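Local coordinates for protein cyclopropane mycolic acid synthase MmaA2 (Mycobacterium tuberculosis, PDB 1TPY) that transfers a methylene group from S-adenosyl-L-methionine to a double bond in mycolic acids, forming the cis cyclopropane ring at the distal position of alpha mycolates, at residues R24-P29 and E241-H246; Y33-F38 and A233-L238; D20-L25 and S248-I253. All coordinates share one frame; numbering follows the deposited sequence.

Interaction 1: residues R24-P29 and E241-H246; sequences RLFLDP and EALQEH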
loop_
_atom_site.group_PDB
_atom_site.type_symbol
_atom_site.label_atom_id
_atom_site.label_comp_id
_atom_site.label_asym_id
_atom_site.label_seq_id
_atom_site.Cartn_x
_atom_site.Cartn_y
_atom_site.Cartn_z
ATOM N N ARG A 24 7.410 10.649 9.519
ATOM C CA ARG A 24 8.268 9.973 10.487
ATOM C C ARG A 24 7.729 10.109 11.908
ATOM O O ARG A 24 8.090 9.341 12.791
ATOM C CB ARG A 24 9.696 10.523 10.418
ATOM C CG ARG A 24 10.707 9.533 9.840
ATOM C CD ARG A 24 12.146 9.997 10.061
ATOM N NE ARG A 24 12.515 11.103 9.184
ATOM C CZ ARG A 24 12.694 10.991 7.870
ATOM N NH1 ARG A 24 12.534 9.818 7.271
ATOM N NH2 ARG A 24 13.040 12.053 7.153
ATOM N N LEU A 25 6.861 11.090 12.121
ATOM C CA LEU A 25 6.269 11.321 13.438
ATOM C C LEU A 25 5.336 10.200 13.881
ATOM O O LEU A 25 5.194 9.957 15.077
ATOM C CB LEU A 25 5.480 12.632 13.456
ATOM C CG LEU A 25 6.223 13.948 13.212
ATOM C CD1 LEU A 25 5.226 15.096 13.289
ATOM C CD2 LEU A 25 7.337 14.132 14.247
ATOM N N PHE A 26 4.691 9.517 12.937
ATOM C CA PHE A 26 3.773 8.461 13.335
ATOM C C PHE A 26 3.975 7.079 12.716
ATOM O O PHE A 26 3.482 6.087 13.250
ATOM C CB PHE A 26 2.324 8.934 13.144
ATOM C CG PHE A 26 1.911 9.111 11.710
ATOM C CD1 PHE A 26 1.444 8.029 10.968
ATOM C CD2 PHE A 26 1.951 10.370 11.113
ATOM C CE1 PHE A 26 1.017 8.199 9.655
ATOM C CE2 PHE A 26 1.526 10.555 9.799
ATOM C CZ PHE A 26 1.059 9.471 9.067
ATOM N N LEU A 27 4.702 6.993 11.609
ATOM C CA LEU A 27 4.934 5.681 11.007
ATOM C C LEU A 27 5.983 4.961 11.842
ATOM O O LEU A 27 6.688 5.590 12.634
ATOM C CB LEU A 27 5.435 5.822 9.567
ATOM C CG LEU A 27 4.476 6.462 8.560
ATOM C CD1 LEU A 27 5.147 6.534 7.189
ATOM C CD2 LEU A 27 3.188 5.652 8.496
ATOM N N ASP A 28 6.082 3.644 11.686
ATOM C CA ASP A 28 7.089 2.902 12.430
ATOM C C ASP A 28 8.423 3.296 11.792
ATOM O O ASP A 28 8.444 3.928 10.738
ATOM C CB ASP A 28 6.869 1.395 12.311
ATOM C CG ASP A 28 7.297 0.854 10.969
ATOM O OD1 ASP A 28 6.521 0.956 9.994
ATOM O OD2 ASP A 28 8.428 0.342 10.889
ATOM N N PRO A 29 9.552 2.927 12.418
ATOM C CA PRO A 29 10.868 3.277 11.870
ATOM C C PRO A 29 11.133 2.953 10.395
ATOM O O PRO A 29 11.865 3.688 9.732
ATOM C CB PRO A 29 11.826 2.552 12.810
ATOM C CG PRO A 29 11.098 2.619 14.129
ATOM C CD PRO A 29 9.690 2.251 13.722
ATOM N N GLU A 241 -2.067 7.373 17.568
ATOM C CA GLU A 241 -1.467 7.609 18.874
ATOM C C GLU A 241 -0.074 8.224 18.774
ATOM O O GLU A 241 0.259 9.148 19.518
ATOM C CB GLU A 241 -1.403 6.293 19.649
ATOM C CG GLU A 241 -0.658 6.358 20.969
ATOM C CD GLU A 241 -0.784 5.062 21.761
ATOM O OE1 GLU A 241 -0.473 3.985 21.206
ATOM O OE2 GLU A 241 -1.195 5.121 22.939
ATOM N N ALA A 242 0.742 7.712 17.858
ATOM C CA ALA A 242 2.089 8.241 17.697
ATOM C C ALA A 242 2.019 9.700 17.273
ATOM O O ALA A 242 2.709 10.553 17.840
ATOM C CB ALA A 242 2.856 7.430 16.667
ATOM N N LEU A 243 1.188 9.991 16.275
ATOM C CA LEU A 243 1.055 11.365 15.804
ATOM C C LEU A 243 0.616 12.249 16.960
ATOM O O LEU A 243 1.177 13.319 17.182
ATOM C CB LEU A 243 0.030 11.463 14.670
ATOM C CG LEU A 243 -0.248 12.874 14.137
ATOM C CD1 LEU A 243 1.064 13.572 13.752
ATOM C CD2 LEU A 243 -1.169 12.782 12.934
ATOM N N GLN A 244 -0.385 11.787 17.699
ATOM C CA GLN A 244 -0.899 12.545 18.832
ATOM C C GLN A 244 0.215 12.787 19.838
ATOM O O GLN A 244 0.335 13.876 20.398
ATOM C CB GLN A 244 -2.051 11.794 19.499
ATOM C CG GLN A 244 -2.791 12.614 20.535
ATOM C CD GLN A 244 -4.062 11.937 20.976
ATOM O OE1 GLN A 244 -4.037 10.967 21.739
ATOM N NE2 GLN A 244 -5.186 12.427 20.480
ATOM N N GLU A 245 1.040 11.772 20.068
ATOM C CA GLU A 245 2.148 11.929 20.993
ATOM C C GLU A 245 3.131 12.982 20.475
ATOM O O GLU A 245 3.895 13.559 21.251
ATOM C CB GLU A 245 2.859 10.595 21.205
ATOM C CG GLU A 245 2.085 9.610 22.069
ATOM C CD GLU A 245 1.675 10.209 23.406
ATOM O OE1 GLU A 245 0.627 10.890 23.470
ATOM O OE2 GLU A 245 2.412 10.009 24.394
ATOM N N HIS A 246 3.093 13.236 19.166
ATOM C CA HIS A 246 3.967 14.223 18.536
ATOM C C HIS A 246 3.210 15.468 18.083
ATOM O O HIS A 246 3.633 16.150 17.144
ATOM C CB HIS A 246 4.680 13.612 17.322
ATOM C CG HIS A 246 5.664 12.544 17.677
ATOM N ND1 HIS A 246 5.281 11.294 18.110
ATOM C CD2 HIS A 246 7.019 12.557 17.711
ATOM C CE1 HIS A 246 6.357 10.582 18.400
ATOM N NE2 HIS A 246 7.424 11.325 18.166
#

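Interaction 2: residues Y33-F38 and A233-L238; sequences YSCAHF and ARTLDL. With SAH (S-adenosyl-L-homocysteine), chain C; 16A (cetyl-trimethyl-ammonium), chain D; CO3 (carbonate ion), chain B.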
loop_
_atom_site.group_PDB
_atom_site.type_symbol
_atom_site.label_atom_id
_atom_site.label_comp_id
_atom_site.label_asym_id
_atom_site.label_seq_id
_atom_site.Cartn_x
_atom_site.Cartn_y
_atom_site.Cartn_z
ATOM N N TYR A 33 3.856 2.176 5.232
ATOM C CA TYR A 33 2.614 2.921 5.293
ATOM C C TYR A 33 1.496 2.073 4.709
ATOM O O TYR A 33 0.989 2.349 3.625
ATOM C CB TYR A 33 2.798 4.216 4.500
ATOM C CG TYR A 33 1.808 5.320 4.793
ATOM C CD1 TYR A 33 1.857 6.511 4.076
ATOM C CD2 TYR A 33 0.831 5.181 5.779
ATOM C CE1 TYR A 33 0.964 7.538 4.323
ATOM C CE2 TYR A 33 -0.077 6.210 6.040
ATOM C CZ TYR A 33 0.003 7.388 5.302
ATOM O OH TYR A 33 -0.867 8.425 5.536
ATOM N N SER A 34 1.125 1.036 5.452
ATOM C CA SER A 34 0.091 0.099 5.047
ATOM C C SER A 34 -0.227 -0.808 6.237
ATOM O O SER A 34 0.522 -0.853 7.207
ATOM C CB SER A 34 0.584 -0.734 3.857
ATOM O OG SER A 34 1.878 -1.268 4.111
ATOM N N CYS A 35 -1.332 -1.539 6.157
ATOM C CA CYS A 35 -1.739 -2.410 7.252
ATOM C C CYS A 35 -0.681 -3.405 7.743
ATOM O O CYS A 35 -0.137 -4.196 6.968
ATOM C CB CYS A 35 -2.998 -3.180 6.865
ATOM S SG CYS A 35 -3.637 -4.211 8.218
ATOM N N ALA A 36 -0.417 -3.374 9.045
ATOM C CA ALA A 36 0.561 -4.272 9.654
ATOM C C ALA A 36 -0.078 -5.636 9.929
ATOM O O ALA A 36 -1.278 -5.808 9.748
ATOM C CB ALA A 36 1.080 -3.663 10.946
ATOM N N HIS A 37 0.722 -6.605 10.365
ATOM C CA HIS A 37 0.197 -7.938 10.664
ATOM C C HIS A 37 0.715 -8.420 12.012
ATOM O O HIS A 37 1.806 -8.987 12.095
ATOM C CB HIS A 37 0.608 -8.926 9.577
ATOM C CG HIS A 37 -0.021 -10.275 9.725
ATOM N ND1 HIS A 37 -1.387 -10.455 9.791
ATOM C CD2 HIS A 37 0.526 -11.511 9.801
ATOM C CE1 HIS A 37 -1.653 -11.744 9.900
ATOM N NE2 HIS A 37 -0.510 -12.406 9.908
ATOM N N PHE A 38 -0.075 -8.195 13.060
ATOM C CA PHE A 38 0.300 -8.578 14.417
ATOM C C PHE A 38 0.142 -10.068 14.690
ATOM O O PHE A 38 -0.916 -10.524 15.112
ATOM C CB PHE A 38 -0.518 -7.763 15.427
ATOM C CG PHE A 38 -0.361 -6.274 15.262
ATOM C CD1 PHE A 38 -1.017 -5.601 14.232
ATOM C CD2 PHE A 38 0.496 -5.557 16.091
ATOM C CE1 PHE A 38 -0.816 -4.237 14.027
ATOM C CE2 PHE A 38 0.705 -4.194 15.897
ATOM C CZ PHE A 38 0.050 -3.531 14.863
ATOM N N ALA A 233 -7.288 -1.689 12.021
ATOM C CA ALA A 233 -7.819 -0.807 13.051
ATOM C C ALA A 233 -6.705 -0.537 14.051
ATOM O O ALA A 233 -6.453 0.610 14.437
ATOM C CB ALA A 233 -9.009 -1.461 13.743
ATOM N N ARG A 234 -6.025 -1.603 14.453
ATOM C CA ARG A 234 -4.927 -1.490 15.402
ATOM C C ARG A 234 -3.757 -0.718 14.799
ATOM O O ARG A 234 -3.138 0.113 15.474
ATOM C CB ARG A 234 -4.453 -2.872 15.839
ATOM C CG ARG A 234 -3.408 -2.794 16.919
ATOM C CD ARG A 234 -3.049 -4.155 17.455
ATOM N NE ARG A 234 -2.003 -4.031 18.460
ATOM C CZ ARG A 234 -1.378 -5.063 19.014
ATOM N NH1 ARG A 234 -1.699 -6.303 18.664
ATOM N NH2 ARG A 234 -0.418 -4.854 19.905
ATOM N N THR A 235 -3.441 -0.999 13.537
ATOM C CA THR A 235 -2.347 -0.296 12.880
ATOM C C THR A 235 -2.692 1.188 12.912
ATOM O O THR A 235 -1.871 2.021 13.277
ATOM C CB THR A 235 -2.175 -0.740 11.411
ATOM O OG1 THR A 235 -1.821 -2.128 11.367
ATOM C CG2 THR A 235 -1.078 0.084 10.728
ATOM N N LEU A 236 -3.925 1.503 12.544
ATOM C CA LEU A 236 -4.398 2.877 12.522
ATOM C C LEU A 236 -4.386 3.541 13.900
ATOM O O LEU A 236 -4.057 4.724 14.010
ATOM C CB LEU A 236 -5.797 2.923 11.902
ATOM C CG LEU A 236 -5.766 2.800 10.370
ATOM C CD1 LEU A 236 -7.136 2.472 9.815
ATOM C CD2 LEU A 236 -5.257 4.104 9.786
ATOM N N ASP A 237 -4.739 2.791 14.944
ATOM C CA ASP A 237 -4.738 3.335 16.300
ATOM C C ASP A 237 -3.305 3.714 16.673
ATOM O O ASP A 237 -3.055 4.782 17.237
ATOM C CB ASP A 237 -5.250 2.307 17.327
ATOM C CG ASP A 237 -6.727 1.974 17.156
ATOM O OD1 ASP A 237 -7.494 2.847 16.708
ATOM O OD2 ASP A 237 -7.120 0.837 17.493
ATOM N N LEU A 238 -2.369 2.824 16.360
ATOM C CA LEU A 238 -0.967 3.058 16.672
ATOM C C LEU A 238 -0.422 4.287 15.942
ATOM O O LEU A 238 0.308 5.089 16.533
ATOM C CB LEU A 238 -0.148 1.804 16.346
ATOM C CG LEU A 238 -0.433 0.641 17.305
ATOM C CD1 LEU A 238 0.087 -0.648 16.729
ATOM C CD2 LEU A 238 0.212 0.916 18.661
HETATM N N SAH C . 3.978 -0.064 -0.629
HETATM C CA SAH C . 4.418 0.875 0.403
HETATM C CB SAH C . 3.808 2.285 0.197
HETATM C CG SAH C . 2.285 2.405 0.138
HETATM S SD SAH C . 1.711 4.111 -0.090
HETATM C C SAH C . 4.063 0.358 1.798
HETATM O O SAH C . 3.331 -0.645 1.883
HETATM O OXT SAH C . 4.506 0.967 2.790
HETATM C "C5'" SAH C . 1.082 4.080 -1.789
HETATM C "C4'" SAH C . 2.237 3.950 -2.793
HETATM O "O4'" SAH C . 1.794 3.571 -4.118
HETATM C "C3'" SAH C . 3.038 5.240 -2.968
HETATM O "O3'" SAH C . 4.440 4.918 -3.007
HETATM C "C2'" SAH C . 2.551 5.780 -4.281
HETATM O "O2'" SAH C . 3.507 6.677 -4.873
HETATM C "C1'" SAH C . 2.338 4.517 -5.050
HETATM N N9 SAH C . 1.443 4.653 -6.274
HETATM C C8 SAH C . 0.185 5.144 -6.420
HETATM N N7 SAH C . -0.313 5.114 -7.615
HETATM C C5 SAH C . 0.727 4.539 -8.353
HETATM C C6 SAH C . 0.887 4.203 -9.725
HETATM N N6 SAH C . -0.062 4.417 -10.633
HETATM N N1 SAH C . 2.076 3.634 -10.116
HETATM C C2 SAH C . 3.048 3.413 -9.200
HETATM N N3 SAH C . 3.014 3.688 -7.886
HETATM C C4 SAH C . 1.806 4.256 -7.530
HETATM C C1 16A D . -4.892 3.955 6.248
HETATM C C2 16A D . -5.762 4.403 5.074
HETATM C C3 16A D . -7.185 3.839 5.216
HETATM C C4 16A D . -8.160 4.233 4.115
HETATM C C5 16A D . -9.530 3.597 4.401
HETATM C C6 16A D . -10.631 3.900 3.372
HETATM C C7 16A D . -11.109 5.364 3.202
HETATM C C8 16A D . -11.838 5.742 1.890
HETATM C C9 16A D . -11.154 5.347 0.559
HETATM C C10 16A D . -9.791 6.013 0.257
HETATM C C11 16A D . -8.901 5.301 -0.792
HETATM C C12 16A D . -7.416 5.695 -0.770
HETATM C C13 16A D . -6.552 4.646 -0.062
HETATM C C14 16A D . -5.096 5.096 0.038
HETATM C C15 16A D . -4.383 4.118 0.987
HETATM C C16 16A D . -2.952 4.641 1.225
HETATM N N1 16A D . -1.887 4.028 2.130
HETATM C C17 16A D . -0.665 4.525 2.385
HETATM C C18 16A D . -2.446 3.760 3.510
HETATM C C19 16A D . -1.535 2.658 1.593
HETATM C C CO3 B . -3.216 -0.972 2.553
HETATM O O1 CO3 B . -2.737 -1.754 3.728
HETATM O O2 CO3 B . -3.415 0.359 2.661
HETATM O O3 CO3 B . -3.460 -1.599 1.375
#

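Interaction 3: residues D20-L25 and S248-I253; sequences DDFFRL and SEAIAI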
loop_
_atom_site.group_PDB
_atom_site.type_symbol
_atom_site.label_atom_id
_atom_site.label_comp_id
_atom_site.label_asym_id
_atom_site.label_seq_id
_atom_site.Cartn_x
_atom_site.Cartn_y
_atom_site.Cartn_z
ATOM N N ASP A 20 8.580 14.093 4.680
ATOM C CA ASP A 20 9.071 12.857 5.275
ATOM C C ASP A 20 9.174 13.006 6.783
ATOM O O ASP A 20 8.925 12.063 7.536
ATOM C CB ASP A 20 10.435 12.498 4.690
ATOM C CG ASP A 20 10.319 11.784 3.367
ATOM O OD1 ASP A 20 9.207 11.783 2.791
ATOM O OD2 ASP A 20 11.333 11.229 2.900
ATOM N N ASP A 21 9.549 14.201 7.221
ATOM C CA ASP A 21 9.670 14.479 8.641
ATOM C C ASP A 21 8.314 14.317 9.321
ATOM O O ASP A 21 8.228 13.808 10.434
ATOM C CB ASP A 21 10.194 15.902 8.848
ATOM C CG ASP A 21 11.672 16.027 8.541
ATOM O OD1 ASP A 21 12.125 17.152 8.247
ATOM O OD2 ASP A 21 12.385 15.003 8.604
ATOM N N PHE A 22 7.256 14.747 8.642
ATOM C CA PHE A 22 5.912 14.642 9.199
ATOM C C PHE A 22 5.500 13.185 9.333
ATOM O O PHE A 22 5.011 12.766 10.383
ATOM C CB PHE A 22 4.897 15.376 8.322
ATOM C CG PHE A 22 3.514 15.412 8.905
ATOM C CD1 PHE A 22 3.198 16.300 9.930
ATOM C CD2 PHE A 22 2.535 14.520 8.467
ATOM C CE1 PHE A 22 1.928 16.298 10.513
ATOM C CE2 PHE A 22 1.263 14.514 9.046
ATOM C CZ PHE A 22 0.964 15.405 10.070
ATOM N N PHE A 23 5.699 12.410 8.271
ATOM C CA PHE A 23 5.338 10.999 8.301
ATOM C C PHE A 23 6.161 10.237 9.325
ATOM O O PHE A 23 5.667 9.294 9.944
ATOM C CB PHE A 23 5.504 10.365 6.913
ATOM C CG PHE A 23 4.410 10.736 5.949
ATOM C CD1 PHE A 23 4.675 11.538 4.847
ATOM C CD2 PHE A 23 3.100 10.307 6.168
ATOM C CE1 PHE A 23 3.657 11.915 3.979
ATOM C CE2 PHE A 23 2.073 10.679 5.305
ATOM C CZ PHE A 23 2.353 11.487 4.206
ATOM N N ARG A 24 7.410 10.649 9.519
ATOM C CA ARG A 24 8.268 9.973 10.487
ATOM C C ARG A 24 7.729 10.109 11.908
ATOM O O ARG A 24 8.090 9.341 12.791
ATOM C CB ARG A 24 9.696 10.523 10.418
ATOM C CG ARG A 24 10.707 9.533 9.840
ATOM C CD ARG A 24 12.146 9.997 10.061
ATOM N NE ARG A 24 12.515 11.103 9.184
ATOM C CZ ARG A 24 12.694 10.991 7.870
ATOM N NH1 ARG A 24 12.534 9.818 7.271
ATOM N NH2 ARG A 24 13.040 12.053 7.153
ATOM N N LEU A 25 6.861 11.090 12.121
ATOM C CA LEU A 25 6.269 11.321 13.438
ATOM C C LEU A 25 5.336 10.200 13.881
ATOM O O LEU A 25 5.194 9.957 15.077
ATOM C CB LEU A 25 5.480 12.632 13.456
ATOM C CG LEU A 25 6.223 13.948 13.212
ATOM C CD1 LEU A 25 5.226 15.096 13.289
ATOM C CD2 LEU A 25 7.337 14.132 14.247
ATOM N N SER A 248 2.891 18.579 19.169
ATOM C CA SER A 248 3.681 19.802 19.047
ATOM C C SER A 248 4.669 19.734 17.883
ATOM O O SER A 248 4.812 20.701 17.137
ATOM C CB SER A 248 4.412 20.104 20.365
ATOM O OG SER A 248 5.130 18.976 20.829
ATOM N N GLU A 249 5.341 18.596 17.719
ATOM C CA GLU A 249 6.294 18.429 16.617
ATOM C C GLU A 249 5.553 18.560 15.285
ATOM O O GLU A 249 6.039 19.204 14.345
ATOM C CB GLU A 249 6.979 17.054 16.680
ATOM C CG GLU A 249 7.883 16.824 17.891
ATOM C CD GLU A 249 7.105 16.682 19.192
ATOM O OE1 GLU A 249 7.741 16.581 20.262
ATOM O OE2 GLU A 249 5.856 16.667 19.148
ATOM N N ALA A 250 4.370 17.952 15.214
ATOM C CA ALA A 250 3.550 17.996 14.006
ATOM C C ALA A 250 3.200 19.438 13.649
ATOM O O ALA A 250 3.325 19.854 12.497
ATOM C CB ALA A 250 2.276 17.188 14.213
ATOM N N ILE A 251 2.758 20.196 14.648
ATOM C CA ILE A 251 2.395 21.592 14.450
ATOM C C ILE A 251 3.594 22.419 13.986
ATOM O O ILE A 251 3.456 23.309 13.149
ATOM C CB ILE A 251 1.825 22.198 15.754
ATOM C CG1 ILE A 251 0.469 21.555 16.060
ATOM C CG2 ILE A 251 1.709 23.717 15.628
ATOM C CD1 ILE A 251 -0.231 22.120 17.280
ATOM N N ALA A 252 4.769 22.121 14.530
ATOM C CA ALA A 252 5.987 22.842 14.165
ATOM C C ALA A 252 6.392 22.558 12.722
ATOM O O ALA A 252 6.665 23.482 11.954
ATOM C CB ALA A 252 7.127 22.458 15.108
ATOM N N ILE A 253 6.436 21.276 12.368
ATOM C CA ILE A 253 6.817 20.850 11.025
ATOM C C ILE A 253 5.808 21.291 9.972
ATOM O O ILE A 253 6.179 21.652 8.855
ATOM C CB ILE A 253 6.950 19.315 10.946
ATOM C CG1 ILE A 253 8.104 18.853 11.834
ATOM C CG2 ILE A 253 7.174 18.879 9.502
ATOM C CD1 ILE A 253 8.280 17.355 11.868
#

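Interaction 1: residues R24-P29 and E241-H246
Leu25 places its carbonyl oxygen above one face of the His246 imidazole, toward the rim of the ring, while Ala242 O lies at the edge of the same ring. The edge position is the bonded one: ND1 of His246 donates to Ala242 O over 2.7 Å, with an N-H...O angle of 163°. The acceptor is only 9° out of the ring plane, which fixes the rotation of the imidazole. Because that N-H is directed at Ala242, Leu25 O, although 3.3 Å from His246 ND1, is a contact of poor angle and not a hydrogen bond. Leu25 also brings a methyl to the ring, CD2 lying 3.8 Å from His246 CD2.

The ring of Phe26 is met obliquely by Leu243 CB. Its chi1 of 69° puts CG in the crowded position between backbone N and carbonyl carbon, so the phenyl runs alongside the Leu243 side chain in the same direction, with Phe26 CB 3.7 Å from Leu243 CB. Close by, the methyl CB of Ala242 abuts the Phe26 backbone, 3.6 Å from CA. The main chains come close here, with Phe26 CA and Ala242 CA 4.7 Å apart.

His246 occupies the joint where helix 229-245 ends and is N-cap of helix 247-253, so the loop that follows helix 20-24 is packed against a helix-helix junction. Leu243 also touches Tyr262 and Met263 of helix 256-275, and Leu25 touches helix 247-253.

Interaction 2: residues Y33-F38 and A233-L238
Thr235 OG1 is held from two sequence regions: it accepts the N-H of Ala36 and is also hydrogen-bonded to His231 O, one turn back in its own helix. The cross-segment bond, Ala36 N to Thr235 OG1, measures 3.0 Å with an N-H...O angle of 153°, and ties an irregular loop to a helix. The same oxygen lies at the edge of the Phe38 ring, in its plane, 3.5 Å from Phe38 CE1.

One face of that ring is taken by Arg234. CG is anti to the backbone N (chi1 -175°) and the chain is extended from there to NE, which carries CD over the ring centre, 3.8 Å from the Phe38 centroid, as a CH-pi contact. Beyond it the guanidinium lies flat on Phe38, centres 4.1 Å apart and planes at 16°, an offset cation-pi stack; its NH2 is bonded to Glu41 O. Leu238 meets the phenyl tip to tip, CD1 being 3.4 Å from Phe38 CZ.

The other end of the loop faces the ligands. Tyr33 N donates to OXT of S-adenosyl-L-homocysteine at 2.8 Å, and Ser34 OG to its O at 2.7 Å, both from residues of the S-adenosyl-L-methionine site. Cys35 N reaches carbonate O1 at 2.8 Å, and the ion is also hydrogen-bonded to Tyr232 OH and His167 NE2; it is consistent with the bicarbonate proposed as base in this family. A methyl of cetyl-trimethyl-ammonium, C17, sits over the centre of the Tyr33 ring.

Loop 33-38 is thus flanked by helix 229-245 and by helix 45-57, onto which Ala36 and Phe38 pack through Ala48, while Leu236 touches Cys269, the probable active-site residue, on helix 256-275.

Interaction 3: residues D20-L25 and S248-I253
Leu25 reaches across with both methyls: CD1 is pressed against Ala250, CD2 lies by Glu249, and both come near Ile253 CD1. The first contact, Leu25 CD1 to Ala250 CA, is 3.4 Å, tighter than usual for two carbons. The Leu25 and Glu249 side chains are oblique to each other, with Leu25 CD2 3.8 Å from Glu249 CB. Ile253 comes the other way, so the two branched chains meet tip to tip, Ile253 CD1 lying 4.1 Å from Leu25 CD1. The same Ile253 CD1 also touches Asp21, at CB and the carbonyl oxygen.

Phe22 begins by pointing along the interface, but with CG anti to the backbone N (chi1 -175°) its ring swings in until CE1 is 3.8 Å from Ala250 CB. The Ala250 methyl therefore has two neighbours, Phe22 CE1 and Leu25 CD1.

The arrangement is an antiparallel helix pair: the short axes run at 170° and pass 9.8 Å from each other. Helix 20-24 precedes the Rossmann-like methyltransferase sheet in sequence, whereas helix 247-253 belongs to the helical insertion between strands 221-227 and 278-286.

Polar groups stay at the margin. Glu249 bends at chi2, turning its carboxylate away from helix 20-24, and OE2 takes a hydrogen bond from Ser248 OG at 2.9 Å, from above the carboxylate plane. Asp21 has a weak, long salt bridge to Arg24. On the inner side Phe22 packs edge-to-face with Tyr262 of helix 256-275.

All three contacts join the N-terminal region, residues 20-38, to the helices inserted between strands 221-227 and 278-286. Interactions 1 and 3 share Arg24 and Leu25 and have centres 8 Å apart; Leu243 of the first touches Phe22 and Ala250 of the third. Interactions 1 and 2 share helix 229-245. The centre of interaction 2 is about 12 Å from that of interaction 1 and about 19 Å from that of interaction 3. In sequence the pairing is antiparallel: 20-25, 24-29 and 33-38 meet 248-253, 241-246 and 233-238. The row runs from partly buried contacts 3 and 1 to the buried one beside the ligands, where Tyr33, packed on Leu27 and Phe23, connects the three.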